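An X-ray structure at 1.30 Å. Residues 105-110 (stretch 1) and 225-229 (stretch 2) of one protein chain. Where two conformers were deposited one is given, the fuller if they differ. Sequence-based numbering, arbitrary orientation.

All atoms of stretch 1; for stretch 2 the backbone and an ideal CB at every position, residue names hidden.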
# COMPACT_ATOMS: atom_id res chain seq x y z
N ILE A 105 21.61 -11.39 7.61
CA ILE A 105 22.98 -11.72 7.99
C ILE A 105 23.19 -13.22 8.02
O ILE A 105 22.45 -13.95 8.68
CB ILE A 105 23.32 -11.19 9.39
CG1 ILE A 105 22.91 -9.72 9.51
CG2 ILE A 105 24.80 -11.37 9.67
CD1 ILE A 105 23.69 -8.79 8.63
N PHE A 106 24.23 -13.68 7.33
CA PHE A 106 24.51 -15.11 7.28
C PHE A 106 25.86 -15.47 7.86
O PHE A 106 26.87 -14.83 7.55
CB PHE A 106 24.47 -15.59 5.83
CG PHE A 106 23.10 -15.53 5.22
CD1 PHE A 106 22.27 -16.65 5.22
CD2 PHE A 106 22.61 -14.34 4.67
CE1 PHE A 106 21.00 -16.59 4.69
CE2 PHE A 106 21.33 -14.28 4.13
CZ PHE A 106 20.52 -15.40 4.14
N HIS A 107 25.87 -16.49 8.71
CA HIS A 107 27.11 -16.97 9.26
C HIS A 107 27.47 -18.05 8.28
O HIS A 107 27.06 -19.19 8.45
CB HIS A 107 26.96 -17.58 10.65
CG HIS A 107 28.27 -18.03 11.21
ND1 HIS A 107 28.38 -18.83 12.34
CD2 HIS A 107 29.53 -17.82 10.77
CE1 HIS A 107 29.67 -19.08 12.55
NE2 HIS A 107 30.37 -18.49 11.62
N GLU A 108 28.20 -17.66 7.24
CA GLU A 108 28.57 -18.58 6.18
C GLU A 108 27.26 -18.76 5.44
O GLU A 108 26.59 -17.77 5.16
CB GLU A 108 29.06 -19.92 6.74
CG GLU A 108 30.34 -19.85 7.54
CD GLU A 108 31.55 -19.63 6.66
OE1 GLU A 108 31.51 -20.08 5.50
OE2 GLU A 108 32.54 -19.03 7.14
N LYS A 109 26.87 -20.00 5.17
CA LYS A 109 25.62 -20.25 4.46
C LYS A 109 24.41 -20.31 5.38
O LYS A 109 23.30 -20.62 4.95
CB LYS A 109 25.70 -21.54 3.65
CG LYS A 109 26.44 -21.38 2.34
CD LYS A 109 25.90 -20.19 1.56
CE LYS A 109 24.51 -20.41 1.00
NZ LYS A 109 24.00 -19.18 0.32
N ASP A 110 24.62 -19.98 6.65
CA ASP A 110 23.53 -20.04 7.60
C ASP A 110 23.02 -18.68 8.08
O ASP A 110 23.78 -17.83 8.54
CB ASP A 110 23.95 -20.86 8.80
CG ASP A 110 22.80 -21.14 9.73
OD1 ASP A 110 21.80 -21.73 9.26
OD2 ASP A 110 22.90 -20.78 10.92
N UNK A 225 15.55 -21.16 -1.33
CA UNK A 225 16.90 -21.13 -0.80
C UNK A 225 17.52 -19.78 -1.14
O UNK A 225 17.67 -19.43 -2.31
CB UNK A 225 17.74 -22.28 -1.36
N UNK A 226 17.89 -19.03 -0.11
CA UNK A 226 18.51 -17.72 -0.33
C UNK A 226 19.96 -17.92 -0.75
O UNK A 226 20.76 -18.46 0.01
CB UNK A 226 18.43 -16.85 0.93
N UNK A 227 20.28 -17.48 -1.96
CA UNK A 227 21.64 -17.60 -2.48
C UNK A 227 22.31 -16.24 -2.42
O UNK A 227 21.63 -15.21 -2.34
CB UNK A 227 21.64 -18.14 -3.91
N UNK A 228 23.64 -16.23 -2.45
CA UNK A 228 24.38 -14.98 -2.40
C UNK A 228 24.56 -14.40 -3.79
O UNK A 228 25.69 -14.16 -4.23
CB UNK A 228 25.74 -15.19 -1.73
N UNK A 229 23.45 -14.19 -4.47
CA UNK A 229 23.45 -13.64 -5.82
C UNK A 229 22.57 -12.40 -5.88
O UNK A 229 21.58 -12.30 -5.16
CB UNK A 229 22.97 -14.68 -6.83

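Stretch 1 offers a strand, 105-107, running into a type II' turn from H107 to D110. Two of its side chains matter here: F106, whose CA-to-CB bond points toward stretch 2, and K109, whose bond runs sideways before the long chain brings its amino group near. A ring and a charge are what stretch 1 offers.

Position 225 has an extended backbone, and its CA-to-CB bond points sideways. No atom of stretch 1 lies within 5.5 Å of the ideal CB, so this contact sets no demand, and polar, charged or apolar side chains would all be tolerated. The residue is E225, chi1 m, chi2 t; it makes no contact with stretch 1.

Position 226 is more constrained. Its CB points toward stretch 1, and the ideal CB sits 4.1 Å from F106 CZ, at the outer tip of the ring. The opening suits a modest apolar group such as valine, isoleucine or leucine, since a polar head placed against that ring would gain little from it. The backbone adds a rule independent of the side chain: K109 NZ lies 3.3 Å from O of residue 226, and donates a weak hydrogen bond to it. The residue is I226. Its CG2 packs 3.7 Å from F106 CZ, approaching the ring obliquely, while the end of the side chain leads away from stretch 1. Water 2 bridges the same pair, its O donating to I226 O at 2.7 Å and accepting weakly from K109 NZ at 3.0 Å.

At position 227 the CB points away, and although the ideal CB is 5.0 Å from K109 NZ, the side chain starts out in the wrong direction to exploit it. Small or beta-branched polar residues would fit the extended backbone, as would many others. The residue is T227, chi1 p, whose OG1 is hydrogen-bonded elsewhere in the structure.

Position 228 decides the contact. The CB points sideways, with its ideal position 4.8 Å from K109 NZ, and space remains between the lysine chain and the F106 ring. An acidic group could answer the charge, a long apolar chain could fill the space, and a flat aromatic could do both. The residue is F228, chi1 m, and the end of its side chain comes nearer. K109 NZ stands 3.5 Å from the centroid of the F228 ring, 15° off the normal, a cation-pi contact over the face. The same ring turns its edge to the face of F106, with F106 CG 3.7 Å from F228 CE1 and planes at 77°. Its edge also meets the turn, where E108 O is 3.3 Å from F228 CZ. Water 1 accepts from F228 N at 2.9 Å and, weakly, from K109 NZ at 3.5 Å.

Position 229 is out of reach of stretch 1, so small, polar or apolar side chains would all suit. The residue is S229, whose OG is hydrogen-bonded just outside the stretches.

Stretch 2 225-229: EITFS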
# COMPACT_ATOMS: atom_id res chain seq x y z
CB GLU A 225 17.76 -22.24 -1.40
CG GLU A 225 17.31 -23.65 -1.04
CD GLU A 225 18.27 -24.71 -1.54
OE1 GLU A 225 18.52 -24.76 -2.76
OE2 GLU A 225 18.77 -25.50 -0.71
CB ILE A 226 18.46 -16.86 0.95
CG1 ILE A 226 17.01 -16.62 1.37
CG2 ILE A 226 19.17 -15.53 0.70
CD1 ILE A 226 16.15 -15.96 0.31
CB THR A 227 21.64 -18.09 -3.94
OG1 THR A 227 21.00 -17.11 -4.76
CG2 THR A 227 20.91 -19.41 -4.07
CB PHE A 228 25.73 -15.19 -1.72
CG PHE A 228 25.63 -15.70 -0.31
CD1 PHE A 228 24.66 -15.21 0.56
CD2 PHE A 228 26.51 -16.67 0.15
CE1 PHE A 228 24.58 -15.67 1.87
CE2 PHE A 228 26.43 -17.14 1.46
CZ PHE A 228 25.46 -16.64 2.32
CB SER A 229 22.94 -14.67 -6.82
OG SER A 229 22.84 -14.12 -8.12
O HOH W 1 25.16 -18.60 -2.91
O HOH W 2 21.72 -19.88 2.12
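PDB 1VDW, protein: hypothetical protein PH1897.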